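Local coordinates for protein lantibiotic dehydratase (Microbispora corallina, PDB 5EHK) that probably dehydrates serine and threonine residues of the precursor peptide of the lantibiotic NAI-107 in a tRNA-dependent reaction, at residues 176-181 with 284-289; 185-190 with 314-319; 293-298 with 328-333. All blocks are in the same frame, centred on the assembly; numbering follows the deposited sequence.

Contact 1. Residues 176-181 with 284-289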
ATOM      1  N   TRP A 176      41.743  -8.981   0.267  1.00 40.83           N
ATOM      2  CA  TRP A 176      43.052  -9.623   0.388  1.00 38.19           C
ATOM      3  C   TRP A 176      43.894  -8.972   1.491  1.00 33.79           C
ATOM      4  O   TRP A 176      44.381  -9.652   2.391  1.00 33.71           O
ATOM      5  CB  TRP A 176      43.786  -9.631  -0.970  1.00 37.98           C
ATOM      6  CG  TRP A 176      45.163 -10.256  -0.928  1.00 42.44           C
ATOM      7  CD1 TRP A 176      45.464 -11.590  -0.989  1.00 48.23           C
ATOM      8  CD2 TRP A 176      46.416  -9.572  -0.795  1.00 36.31           C
ATOM      9  NE1 TRP A 176      46.823 -11.772  -0.910  1.00 48.06           N
ATOM     10  CE2 TRP A 176      47.428 -10.550  -0.785  1.00 45.57           C
ATOM     11  CE3 TRP A 176      46.777  -8.229  -0.688  1.00 35.54           C
ATOM     12  CZ2 TRP A 176      48.776 -10.224  -0.672  1.00 49.87           C
ATOM     13  CZ3 TRP A 176      48.112  -7.910  -0.572  1.00 42.09           C
ATOM     14  CH2 TRP A 176      49.098  -8.902  -0.570  1.00 45.67           C
ATOM     15  N   LEU A 177      44.067  -7.660   1.415  1.00 29.68           N
ATOM     16  CA  LEU A 177      44.876  -6.948   2.396  1.00 34.03           C
ATOM     17  C   LEU A 177      44.359  -7.114   3.822  1.00 39.66           C
ATOM     18  O   LEU A 177      45.145  -7.214   4.763  1.00 41.03           O
ATOM     19  CB  LEU A 177      44.970  -5.463   2.055  1.00 33.13           C
ATOM     20  CG  LEU A 177      45.797  -4.664   3.060  1.00 31.20           C
ATOM     21  CD1 LEU A 177      47.225  -5.187   3.082  1.00 29.10           C
ATOM     22  CD2 LEU A 177      45.759  -3.169   2.729  1.00 30.40           C
ATOM     23  N   LEU A 178      43.041  -7.149   3.984  1.00 39.21           N
ATOM     24  CA  LEU A 178      42.469  -7.278   5.316  1.00 37.85           C
ATOM     25  C   LEU A 178      42.797  -8.623   5.976  1.00 41.42           C
ATOM     26  O   LEU A 178      43.019  -8.676   7.187  1.00 43.16           O
ATOM     27  CB  LEU A 178      40.958  -6.984   5.308  1.00 34.92           C
ATOM     28  CG  LEU A 178      40.619  -5.488   5.191  1.00 27.95           C
ATOM     29  CD1 LEU A 178      39.163  -5.259   4.816  1.00 19.34           C
ATOM     30  CD2 LEU A 178      40.990  -4.720   6.455  1.00 23.99           C
ATOM     31  N   SER A 179      42.866  -9.696   5.191  1.00 41.13           N
ATOM     32  CA  SER A 179      43.317 -10.991   5.722  1.00 45.55           C
ATOM     33  C   SER A 179      44.667 -10.897   6.433  1.00 46.42           C
ATOM     34  O   SER A 179      44.880 -11.524   7.476  1.00 46.26           O
ATOM     35  CB  SER A 179      43.346 -12.081   4.648  1.00 46.13           C
ATOM     36  OG  SER A 179      42.031 -12.536   4.367  1.00 51.05           O
ATOM     37  N   ALA A 180      45.569 -10.111   5.859  1.00 40.80           N
ATOM     38  CA  ALA A 180      46.883  -9.897   6.446  1.00 43.44           C
ATOM     39  C   ALA A 180      46.850  -8.947   7.647  1.00 45.73           C
ATOM     40  O   ALA A 180      47.567  -9.157   8.628  1.00 51.11           O
ATOM     41  CB  ALA A 180      47.862  -9.394   5.391  1.00 41.14           C
ATOM     42  N   VAL A 181      46.041  -7.892   7.560  1.00 45.34           N
ATOM     43  CA  VAL A 181      45.948  -6.907   8.634  1.00 43.66           C
ATOM     44  C   VAL A 181      45.458  -7.591   9.904  1.00 43.94           C
ATOM     45  O   VAL A 181      45.923  -7.292  11.009  1.00 43.44           O
ATOM     46  CB  VAL A 181      44.981  -5.748   8.261  1.00 45.24           C
ATOM     47  CG1 VAL A 181      44.831  -4.778   9.418  1.00 36.73           C
ATOM     48  CG2 VAL A 181      45.458  -5.012   6.997  1.00 35.18           C
ATOM     49  N   ALA A 284      44.614   1.059  13.961  1.00 30.43           N
ATOM     50  CA  ALA A 284      45.077   1.959  12.906  1.00 30.47           C
ATOM     51  C   ALA A 284      45.620   1.168  11.712  1.00 29.11           C
ATOM     52  O   ALA A 284      45.734   1.693  10.604  1.00 30.02           O
ATOM     53  CB  ALA A 284      46.131   2.913  13.437  1.00 26.93           C
ATOM     54  N   LEU A 285      45.931  -0.102  11.948  1.00 26.28           N
ATOM     55  CA  LEU A 285      46.392  -0.988  10.892  1.00 33.75           C
ATOM     56  C   LEU A 285      45.462  -1.047   9.680  1.00 35.73           C
ATOM     57  O   LEU A 285      45.923  -1.087   8.542  1.00 38.45           O
ATOM     58  CB  LEU A 285      46.657  -2.393  11.440  1.00 34.98           C
ATOM     59  CG  LEU A 285      47.867  -2.475  12.366  1.00 37.85           C
ATOM     60  CD1 LEU A 285      48.014  -3.877  12.915  1.00 41.40           C
ATOM     61  CD2 LEU A 285      49.106  -2.056  11.605  1.00 32.80           C
ATOM     62  N   ARG A 286      44.159  -1.055   9.928  1.00 34.41           N
ATOM     63  CA  ARG A 286      43.164  -1.088   8.859  1.00 30.82           C
ATOM     64  C   ARG A 286      43.157   0.221   8.073  1.00 28.92           C
ATOM     65  O   ARG A 286      43.278   1.317   8.644  1.00 24.98           O
ATOM     66  CB  ARG A 286      41.795  -1.429   9.452  1.00 35.85           C
ATOM     67  CG  ARG A 286      41.719  -2.864   9.958  1.00 30.18           C
ATOM     68  CD  ARG A 286      40.388  -3.175  10.580  1.00 32.15           C
ATOM     69  NE  ARG A 286      40.223  -4.606  10.807  1.00 32.56           N
ATOM     70  CZ  ARG A 286      39.267  -5.145  11.559  1.00 44.11           C
ATOM     71  NH1 ARG A 286      38.441  -4.366  12.256  1.00 48.84           N
ATOM     72  NH2 ARG A 286      39.178  -6.467  11.673  1.00 45.13           N
ATOM     73  N   PRO A 287      43.084   0.100   6.743  1.00 30.30           N
ATOM     74  CA  PRO A 287      43.178   1.237   5.824  1.00 25.37           C
ATOM     75  C   PRO A 287      41.996   2.169   6.024  1.00 28.19           C
ATOM     76  O   PRO A 287      40.864   1.689   5.985  1.00 32.68           O
ATOM     77  CB  PRO A 287      43.110   0.579   4.443  1.00 23.42           C
ATOM     78  CG  PRO A 287      43.447  -0.873   4.662  1.00 25.84           C
ATOM     79  CD  PRO A 287      42.914  -1.179   6.031  1.00 32.85           C
ATOM     80  N   PRO A 288      42.251   3.465   6.276  1.00 24.52           N
ATOM     81  CA  PRO A 288      41.216   4.479   6.547  1.00 25.41           C
ATOM     82  C   PRO A 288      40.265   4.736   5.377  1.00 25.13           C
ATOM     83  O   PRO A 288      39.203   5.323   5.587  1.00 25.04           O
ATOM     84  CB  PRO A 288      42.030   5.753   6.824  1.00 24.86           C
ATOM     85  CG  PRO A 288      43.368   5.499   6.191  1.00 25.02           C
ATOM     86  CD  PRO A 288      43.605   4.035   6.328  1.00 21.81           C
ATOM     87  N   LEU A 289      40.636   4.294   4.180  1.00 24.62           N
ATOM     88  CA  LEU A 289      39.926   4.655   2.959  1.00 22.83           C
ATOM     89  C   LEU A 289      39.814   6.174   2.803  1.00 24.27           C
ATOM     90  O   LEU A 289      38.723   6.722   2.596  1.00 23.39           O
ATOM     91  CB  LEU A 289      38.543   3.999   2.878  1.00 20.22           C
ATOM     92  CG  LEU A 289      38.489   2.502   3.137  1.00 21.14           C
ATOM     93  CD1 LEU A 289      37.113   1.977   2.813  1.00 19.99           C
ATOM     94  CD2 LEU A 289      39.542   1.774   2.338  1.00 23.02           C
TER
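Val181, on helix 174-185, gives up the most surface in this buried apolar contact with the irregular segment 284-289. Its CG1 methyl lies anti to the backbone N (chi1 177°) and does all the touching. It meets Leu285 CB at 3.6 Å and Arg286 CG at 3.7 Å, so one branch bears on two consecutive residues of the loop. The side chains of Val181 and Leu285 slide past each other in opposite directions, whereas Arg286 crosses Val181 obliquely.

Pro287 is the second centre of the contact and presents its ring to the turn of helix before Val181. Leu177, with CG anti to the backbone N, meets it tip to tip, the CD2 methyl of Leu177 lying 3.8 Å from CG of Pro287. Leu178 leaves its backbone in another direction, with CG beside the backbone N, but brings CD2 back to 4.1 Å from Pro287 CD. The same methyl lies 4.0 Å from Arg286 CG, where the two side chains cross at about a right angle. From there the arginine runs extended to NE, which forms a salt bridge with Glu185 farther along the helix.

The contact thus lays the connection between strand 281-283 and helix 294-306 along one side of helix 174-185. Helix 294-306 adds to the same core, with Leu295 and Val298 on Leu177 and Val301 on Leu285.

Contact 2. Residues 185-190 with 314-319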
ATOM      1  N   GLU A 185      46.961  -7.971  13.574  1.00 49.17           N
ATOM      2  CA  GLU A 185      46.144  -7.503  14.712  1.00 49.78           C
ATOM      3  C   GLU A 185      46.177  -8.473  15.902  1.00 51.05           C
ATOM      4  O   GLU A 185      45.872  -8.099  17.037  1.00 47.64           O
ATOM      5  CB  GLU A 185      44.686  -7.205  14.286  1.00 49.53           C
ATOM      6  CG  GLU A 185      44.468  -5.809  13.630  1.00 51.73           C
ATOM      7  CD  GLU A 185      43.049  -5.587  13.047  1.00 45.28           C
ATOM      8  OE1 GLU A 185      42.315  -6.573  12.793  1.00 39.34           O
ATOM      9  OE2 GLU A 185      42.677  -4.408  12.833  1.00 42.43           O
ATOM     10  N   ARG A 186      46.553  -9.718  15.633  1.00 53.61           N
ATOM     11  CA  ARG A 186      46.688 -10.730  16.676  1.00 50.49           C
ATOM     12  C   ARG A 186      48.045 -10.615  17.389  1.00 42.05           C
ATOM     13  O   ARG A 186      48.234 -11.132  18.485  1.00 43.98           O
ATOM     14  CB  ARG A 186      46.493 -12.121  16.079  1.00 45.80           C
ATOM     15  CG  ARG A 186      45.111 -12.359  15.503  1.00 43.90           C
ATOM     16  CD  ARG A 186      45.041 -13.709  14.805  1.00 57.85           C
ATOM     17  NE  ARG A 186      45.637 -14.777  15.613  1.00 72.82           N
ATOM     18  CZ  ARG A 186      45.625 -16.071  15.294  1.00 66.81           C
ATOM     19  NH1 ARG A 186      45.032 -16.483  14.176  1.00 62.49           N
ATOM     20  NH2 ARG A 186      46.211 -16.953  16.097  1.00 53.03           N
ATOM     21  N   ASP A 187      48.991  -9.941  16.754  1.00 38.84           N
ATOM     22  CA  ASP A 187      50.293  -9.697  17.363  1.00 41.92           C
ATOM     23  C   ASP A 187      50.178  -8.656  18.480  1.00 46.90           C
ATOM     24  O   ASP A 187      50.147  -7.445  18.213  1.00 44.88           O
ATOM     25  CB  ASP A 187      51.273  -9.249  16.277  1.00 51.26           C
ATOM     26  CG  ASP A 187      52.689  -9.027  16.793  1.00 54.14           C
ATOM     27  OD1 ASP A 187      53.617  -9.633  16.207  1.00 57.05           O
ATOM     28  OD2 ASP A 187      52.882  -8.234  17.744  1.00 52.44           O
ATOM     29  N   ARG A 188      50.144  -9.121  19.729  1.00 45.62           N
ATOM     30  CA  ARG A 188      49.931  -8.221  20.864  1.00 41.95           C
ATOM     31  C   ARG A 188      51.041  -7.208  21.030  1.00 45.37           C
ATOM     32  O   ARG A 188      50.829  -6.145  21.623  1.00 47.62           O
ATOM     33  CB  ARG A 188      49.782  -8.985  22.171  1.00 42.78           C
ATOM     34  CG  ARG A 188      48.695 -10.023  22.184  1.00 41.21           C
ATOM     35  CD  ARG A 188      48.532 -10.569  23.577  1.00 34.95           C
ATOM     36  NE  ARG A 188      47.514 -11.606  23.619  1.00 49.70           N
ATOM     37  CZ  ARG A 188      47.134 -12.231  24.728  1.00 52.64           C
ATOM     38  NH1 ARG A 188      47.685 -11.902  25.890  1.00 52.15           N
ATOM     39  NH2 ARG A 188      46.192 -13.169  24.680  1.00 50.55           N
ATOM     40  N   VAL A 189      52.222  -7.538  20.519  1.00 43.70           N
ATOM     41  CA  VAL A 189      53.373  -6.653  20.662  1.00 49.06           C
ATOM     42  C   VAL A 189      53.368  -5.577  19.581  1.00 48.11           C
ATOM     43  O   VAL A 189      53.775  -4.429  19.827  1.00 47.71           O
ATOM     44  CB  VAL A 189      54.739  -7.443  20.790  1.00 51.44           C
ATOM     45  CG1 VAL A 189      54.655  -8.830  20.157  1.00 50.42           C
ATOM     46  CG2 VAL A 189      55.922  -6.634  20.253  1.00 45.08           C
ATOM     47  N   LEU A 190      52.894  -5.941  18.391  1.00 45.23           N
ATOM     48  CA  LEU A 190      52.695  -4.947  17.338  1.00 46.66           C
ATOM     49  C   LEU A 190      51.509  -4.070  17.726  1.00 43.41           C
ATOM     50  O   LEU A 190      51.574  -2.844  17.625  1.00 34.82           O
ATOM     51  CB  LEU A 190      52.472  -5.609  15.972  1.00 42.85           C
ATOM     52  CG  LEU A 190      52.096  -4.740  14.761  1.00 43.05           C
ATOM     53  CD1 LEU A 190      53.124  -3.654  14.492  1.00 35.94           C
ATOM     54  CD2 LEU A 190      51.885  -5.601  13.511  1.00 37.86           C
ATOM     55  N   GLU A 314      62.256  -6.260  17.799  1.00 81.81           N
ATOM     56  CA  GLU A 314      61.382  -6.634  18.908  1.00 80.38           C
ATOM     57  C   GLU A 314      60.020  -5.950  18.792  1.00 78.23           C
ATOM     58  O   GLU A 314      59.022  -6.465  19.294  1.00 73.99           O
ATOM     59  CB  GLU A 314      62.038  -6.356  20.281  1.00 86.82           C
ATOM     60  CG  GLU A 314      62.104  -4.886  20.756  1.00 82.52           C
ATOM     61  CD  GLU A 314      63.303  -4.110  20.221  1.00 83.04           C
ATOM     62  OE1 GLU A 314      63.443  -2.918  20.565  1.00 74.46           O
ATOM     63  OE2 GLU A 314      64.118  -4.694  19.479  1.00 93.14           O
ATOM     64  N   ALA A 315      59.984  -4.805  18.108  1.00 81.36           N
ATOM     65  CA  ALA A 315      58.731  -4.124  17.798  1.00 67.76           C
ATOM     66  C   ALA A 315      58.005  -5.020  16.792  1.00 63.46           C
ATOM     67  O   ALA A 315      58.309  -4.982  15.600  1.00 72.40           O
ATOM     68  CB  ALA A 315      58.995  -2.743  17.220  1.00 67.27           C
ATOM     69  N   MET A 316      57.069  -5.817  17.306  1.00 64.39           N
ATOM     70  CA  MET A 316      56.336  -6.904  16.621  1.00 65.30           C
ATOM     71  C   MET A 316      57.153  -8.196  16.686  1.00 64.32           C
ATOM     72  O   MET A 316      58.379  -8.166  16.811  1.00 66.30           O
ATOM     73  CB  MET A 316      55.964  -6.612  15.161  1.00 57.84           C
ATOM     74  CG  MET A 316      56.849  -7.338  14.156  1.00 65.34           C
ATOM     75  SD  MET A 316      56.508  -6.965  12.433  1.00 61.13           S
ATOM     76  CE  MET A 316      57.290  -5.359  12.317  1.00 59.61           C
ATOM     77  N   SER A 317      56.456  -9.327  16.603  1.00 63.65           N
ATOM     78  CA  SER A 317      57.055 -10.638  16.810  1.00 59.07           C
ATOM     79  C   SER A 317      57.917 -11.073  15.637  1.00 71.59           C
ATOM     80  O   SER A 317      58.324 -10.261  14.803  1.00 75.41           O
ATOM     81  CB  SER A 317      55.969 -11.688  17.035  1.00 59.51           C
ATOM     82  OG  SER A 317      55.427 -12.124  15.803  1.00 50.16           O
ATOM     83  N   SER A 318      58.189 -12.374  15.582  1.00 75.40           N
ATOM     84  CA  SER A 318      59.001 -12.944  14.512  1.00 71.70           C
ATOM     85  C   SER A 318      58.263 -12.985  13.175  1.00 63.19           C
ATOM     86  O   SER A 318      58.468 -12.111  12.331  1.00 58.29           O
ATOM     87  CB  SER A 318      59.547 -14.335  14.894  1.00 76.93           C
ATOM     88  OG  SER A 318      58.557 -15.179  15.469  1.00 74.49           O
ATOM     89  N   GLU A 319      57.384 -13.972  12.995  1.00 61.21           N
ATOM     90  CA  GLU A 319      56.738 -14.178  11.695  1.00 64.58           C
ATOM     91  C   GLU A 319      55.806 -13.041  11.287  1.00 65.10           C
ATOM     92  O   GLU A 319      55.282 -13.047  10.174  1.00 62.07           O
ATOM     93  CB  GLU A 319      55.978 -15.510  11.628  1.00 63.35           C
ATOM     94  CG  GLU A 319      54.772 -15.622  12.534  1.00 57.57           C
ATOM     95  CD  GLU A 319      55.132 -15.892  13.975  1.00 68.26           C
ATOM     96  OE1 GLU A 319      56.047 -15.227  14.513  1.00 68.17           O
ATOM     97  OE2 GLU A 319      54.486 -16.776  14.574  1.00 70.58           O
TER
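Asp187 OD1 is held by three donors, two of them from a single residue across the contact. Asp187 OD1 receives the backbone N-H of Ser317 through its syn lone pair, with 2.9 Å between OD1 and Ser317 N and a nearly straight bond (164°). The hydroxyl OG of Ser317 donates to Asp187 OD1 over 3.1 Å, coming from above the carboxylate plane. The third donor is the hydroxyl of Ser320, in the first turn of helix 318-339.

Asp187 is also the N-cap of the short helix 188-191. Its CG is anti to the backbone N (chi1 -177°), which sets OD2 where the N-H of Leu190 can donate to it from above the plane, a capping bond. One carboxylate therefore closes the start of its own helix with OD2 and ties the residues leading into helix 318-339 with OD1. The N-H groups pointing at it would be expected to favour its charged form.

The rest of the contact is van der Waals packing, of side chain on side chain and of side chain on backbone. Leu190 and Met316 lie side by side and point the same way, their CB atoms 3.7 Å apart, while the methionine chain bends at chi3 and its end leads away. Val189 faces the backbone instead: its CG2, anti to the backbone N, sits against Glu314 O and Met316 N, and its CG1 is 4.0 Å from Ser317 N. The nearest CA atoms, those of Leu190 and Met316, are 4.2 Å apart, so the two backbones pass close to each other here.

Helix 294-306 also packs against the pair, through Ala305 on Leu190 and Glu306 on Met316. Met316 also reaches Ala321 and Val324, so the contact joins the residues leading into helix 318-339 to helix 188-191, which directly follows helix 174-185.

Contact 3. Residues 293-298 with 328-333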
ATOM      1  N   ASP A 293      47.019   4.805  -1.038  1.00 41.67           N
ATOM      2  CA  ASP A 293      47.168   3.386  -1.305  1.00 40.56           C
ATOM      3  C   ASP A 293      47.009   2.683   0.039  1.00 39.16           C
ATOM      4  O   ASP A 293      47.662   3.058   1.023  1.00 36.57           O
ATOM      5  CB  ASP A 293      48.559   3.136  -1.914  1.00 38.67           C
ATOM      6  CG  ASP A 293      48.906   1.651  -2.073  1.00 37.23           C
ATOM      7  OD1 ASP A 293      48.009   0.802  -2.291  1.00 34.65           O
ATOM      8  OD2 ASP A 293      50.114   1.340  -2.002  1.00 41.33           O
ATOM      9  N   PRO A 294      46.090   1.706   0.099  1.00 32.17           N
ATOM     10  CA  PRO A 294      45.857   0.895   1.297  1.00 31.51           C
ATOM     11  C   PRO A 294      47.105   0.129   1.726  1.00 34.88           C
ATOM     12  O   PRO A 294      47.417   0.146   2.921  1.00 34.16           O
ATOM     13  CB  PRO A 294      44.730  -0.064   0.874  1.00 28.29           C
ATOM     14  CG  PRO A 294      44.750  -0.052  -0.626  1.00 32.27           C
ATOM     15  CD  PRO A 294      45.146   1.361  -0.976  1.00 33.68           C
ATOM     16  N   LEU A 295      47.797  -0.528   0.790  1.00 33.82           N
ATOM     17  CA  LEU A 295      48.978  -1.323   1.147  1.00 33.89           C
ATOM     18  C   LEU A 295      50.040  -0.464   1.832  1.00 35.65           C
ATOM     19  O   LEU A 295      50.579  -0.831   2.887  1.00 29.05           O
ATOM     20  CB  LEU A 295      49.557  -2.026  -0.076  1.00 32.94           C
ATOM     21  CG  LEU A 295      50.718  -2.996   0.160  1.00 35.19           C
ATOM     22  CD1 LEU A 295      50.338  -4.096   1.140  1.00 39.05           C
ATOM     23  CD2 LEU A 295      51.117  -3.630  -1.151  1.00 41.46           C
ATOM     24  N   GLN A 296      50.301   0.699   1.239  1.00 34.33           N
ATOM     25  CA  GLN A 296      51.277   1.631   1.768  1.00 36.00           C
ATOM     26  C   GLN A 296      50.866   2.116   3.153  1.00 43.62           C
ATOM     27  O   GLN A 296      51.714   2.317   4.029  1.00 43.80           O
ATOM     28  CB  GLN A 296      51.475   2.804   0.812  1.00 38.80           C
ATOM     29  CG  GLN A 296      52.658   3.687   1.171  1.00 42.53           C
ATOM     30  CD  GLN A 296      53.986   2.918   1.158  1.00 52.63           C
ATOM     31  OE1 GLN A 296      54.358   2.287   0.152  1.00 48.29           O
ATOM     32  NE2 GLN A 296      54.710   2.982   2.274  1.00 41.07           N
ATOM     33  N   HIS A 297      49.561   2.290   3.351  1.00 44.59           N
ATOM     34  CA  HIS A 297      49.045   2.673   4.661  1.00 38.33           C
ATOM     35  C   HIS A 297      49.425   1.670   5.738  1.00 37.21           C
ATOM     36  O   HIS A 297      49.869   2.081   6.810  1.00 40.58           O
ATOM     37  CB  HIS A 297      47.520   2.868   4.682  1.00 35.21           C
ATOM     38  CG  HIS A 297      46.978   2.991   6.068  1.00 21.12           C
ATOM     39  ND1 HIS A 297      47.137   4.130   6.824  1.00 23.83           N
ATOM     40  CD2 HIS A 297      46.362   2.090   6.866  1.00 24.00           C
ATOM     41  CE1 HIS A 297      46.610   3.937   8.019  1.00 25.70           C
ATOM     42  NE2 HIS A 297      46.134   2.707   8.072  1.00 27.16           N
ATOM     43  N   VAL A 298      49.226   0.376   5.479  1.00 29.73           N
ATOM     44  CA  VAL A 298      49.648  -0.645   6.448  1.00 37.16           C
ATOM     45  C   VAL A 298      51.156  -0.562   6.748  1.00 47.63           C
ATOM     46  O   VAL A 298      51.564  -0.536   7.916  1.00 46.51           O
ATOM     47  CB  VAL A 298      49.324  -2.078   5.995  1.00 39.47           C
ATOM     48  CG1 VAL A 298      49.834  -3.072   7.037  1.00 29.22           C
ATOM     49  CG2 VAL A 298      47.818  -2.252   5.749  1.00 36.90           C
ATOM     50  N   ARG A 328      55.690  -5.942   1.705  1.00 48.14           N
ATOM     51  CA  ARG A 328      56.546  -4.945   1.052  1.00 48.20           C
ATOM     52  C   ARG A 328      57.037  -5.438  -0.311  1.00 44.30           C
ATOM     53  O   ARG A 328      57.403  -4.640  -1.170  1.00 44.00           O
ATOM     54  CB  ARG A 328      57.758  -4.622   1.927  1.00 43.98           C
ATOM     55  CG  ARG A 328      57.414  -4.110   3.298  1.00 46.70           C
ATOM     56  CD  ARG A 328      58.644  -3.657   4.054  1.00 50.26           C
ATOM     57  NE  ARG A 328      58.312  -3.347   5.438  1.00 51.12           N
ATOM     58  CZ  ARG A 328      59.202  -3.071   6.378  1.00 47.27           C
ATOM     59  NH1 ARG A 328      60.496  -3.046   6.087  1.00 48.18           N
ATOM     60  NH2 ARG A 328      58.792  -2.821   7.610  1.00 54.47           N
ATOM     61  N   GLU A 329      57.068  -6.755  -0.486  1.00 44.03           N
ATOM     62  CA  GLU A 329      57.500  -7.337  -1.740  1.00 51.76           C
ATOM     63  C   GLU A 329      56.422  -7.089  -2.773  1.00 55.51           C
ATOM     64  O   GLU A 329      56.705  -6.719  -3.919  1.00 54.44           O
ATOM     65  CB  GLU A 329      57.741  -8.846  -1.608  1.00 59.75           C
ATOM     66  CG  GLU A 329      58.608  -9.416  -2.749  1.00 70.00           C
ATOM     67  CD  GLU A 329      58.875 -10.918  -2.642  1.00 71.85           C
ATOM     68  OE1 GLU A 329      59.145 -11.421  -1.529  1.00 71.29           O
ATOM     69  OE2 GLU A 329      58.796 -11.602  -3.688  1.00 66.48           O
ATOM     70  N   VAL A 330      55.175  -7.253  -2.340  1.00 56.05           N
ATOM     71  CA  VAL A 330      54.033  -7.062  -3.217  1.00 47.92           C
ATOM     72  C   VAL A 330      53.944  -5.601  -3.599  1.00 46.06           C
ATOM     73  O   VAL A 330      53.657  -5.266  -4.748  1.00 45.77           O
ATOM     74  CB  VAL A 330      52.742  -7.491  -2.532  1.00 47.02           C
ATOM     75  CG1 VAL A 330      51.532  -6.959  -3.294  1.00 47.31           C
ATOM     76  CG2 VAL A 330      52.699  -9.022  -2.402  1.00 47.70           C
ATOM     77  N   ASP A 331      54.231  -4.734  -2.641  1.00 40.89           N
ATOM     78  CA  ASP A 331      54.300  -3.319  -2.926  1.00 42.09           C
ATOM     79  C   ASP A 331      55.328  -3.079  -4.032  1.00 44.83           C
ATOM     80  O   ASP A 331      55.036  -2.447  -5.052  1.00 39.74           O
ATOM     81  CB  ASP A 331      54.679  -2.544  -1.672  1.00 39.14           C
ATOM     82  CG  ASP A 331      54.591  -1.050  -1.871  1.00 47.82           C
ATOM     83  OD1 ASP A 331      53.480  -0.568  -2.202  1.00 51.44           O
ATOM     84  OD2 ASP A 331      55.627  -0.363  -1.713  1.00 42.92           O
ATOM     85  N   ALA A 332      56.526  -3.623  -3.834  1.00 51.41           N
ATOM     86  CA  ALA A 332      57.626  -3.427  -4.775  1.00 53.94           C
ATOM     87  C   ALA A 332      57.282  -3.940  -6.179  1.00 51.35           C
ATOM     88  O   ALA A 332      57.555  -3.273  -7.178  1.00 48.12           O
ATOM     89  CB  ALA A 332      58.889  -4.088  -4.254  1.00 42.75           C
ATOM     90  N   ARG A 333      56.664  -5.112  -6.257  1.00 48.21           N
ATOM     91  CA  ARG A 333      56.263  -5.629  -7.558  1.00 55.52           C
ATOM     92  C   ARG A 333      55.089  -4.876  -8.189  1.00 53.23           C
ATOM     93  O   ARG A 333      54.825  -5.024  -9.383  1.00 51.38           O
ATOM     94  CB  ARG A 333      55.986  -7.130  -7.520  1.00 52.25           C
ATOM     95  CG  ARG A 333      57.172  -7.967  -7.109  1.00 48.80           C
ATOM     96  CD  ARG A 333      56.767  -9.417  -7.140  1.00 57.53           C
ATOM     97  NE  ARG A 333      57.759 -10.308  -6.554  1.00 66.91           N
ATOM     98  CZ  ARG A 333      58.775 -10.822  -7.233  1.00 68.23           C
ATOM     99  NH1 ARG A 333      58.945 -10.501  -8.510  1.00 65.92           N
ATOM    100  NH2 ARG A 333      59.630 -11.639  -6.631  1.00 67.55           N
TER
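The segments 294-298 and 328-333, parts of helices 294-306 and 318-339, run obliquely antiparallel, their axes 10.2 Å apart at closest approach and crossing at -142°, with Leu295 and Asp331 nearest in backbone. Leu295, its CG anti to the backbone N, points at the other helix and lays CD2 on the backbone, 3.6 Å from Asp331 N. The same methyl is 3.8 Å from Asp331 CB and 4.0 Å from Val330 CG1.

Beside this apolar step the meeting is acidic. Asp331 OD1 faces Asp293 OD2 at 3.9 Å, with the two carboxylates nearly parallel. Asp293 is the N-cap of its helix and accepts weak bonds from the N-H groups of Leu295 and Gln296, which probably ease the repulsion. Gln296, bent at chi2, brings OE1 to 3.5 Å from Asp331 OD2; two acceptors meet there, the amide plane turned 70° from the carboxylate. Its NE2 is hydrogen-bonded to Asp300, which is consistent with this orientation of the amide.

With Leu299 and the salt bridge from Arg328 to Glu306 continuing the interface, this is the packing of two antiparallel helices consecutive in the chain, joined by a loop of eleven residues.

The three contacts occupy one helical region within the N-terminal lantibiotic dehydratase part of the chain. Contacts 1 and 3 have centres about 11 Å apart and touch where NE2 of His297 probably donates a hydrogen bond to the carbonyl oxygen of Ala284. Contacts 1 and 2, with centres about 16 Å apart, also meet where Leu285 packs on Leu190. Contacts 2 and 3, about 19 Å between centres, do not touch but share helix 318-339. Along the chain contact 1 closes before contact 3 opens, while contact 2 interleaves with both. Helices 174-185, 188-191, 294-306 and 318-339 are thereby tied into one packed unit, although more than a hundred residues separate the first two from the last two.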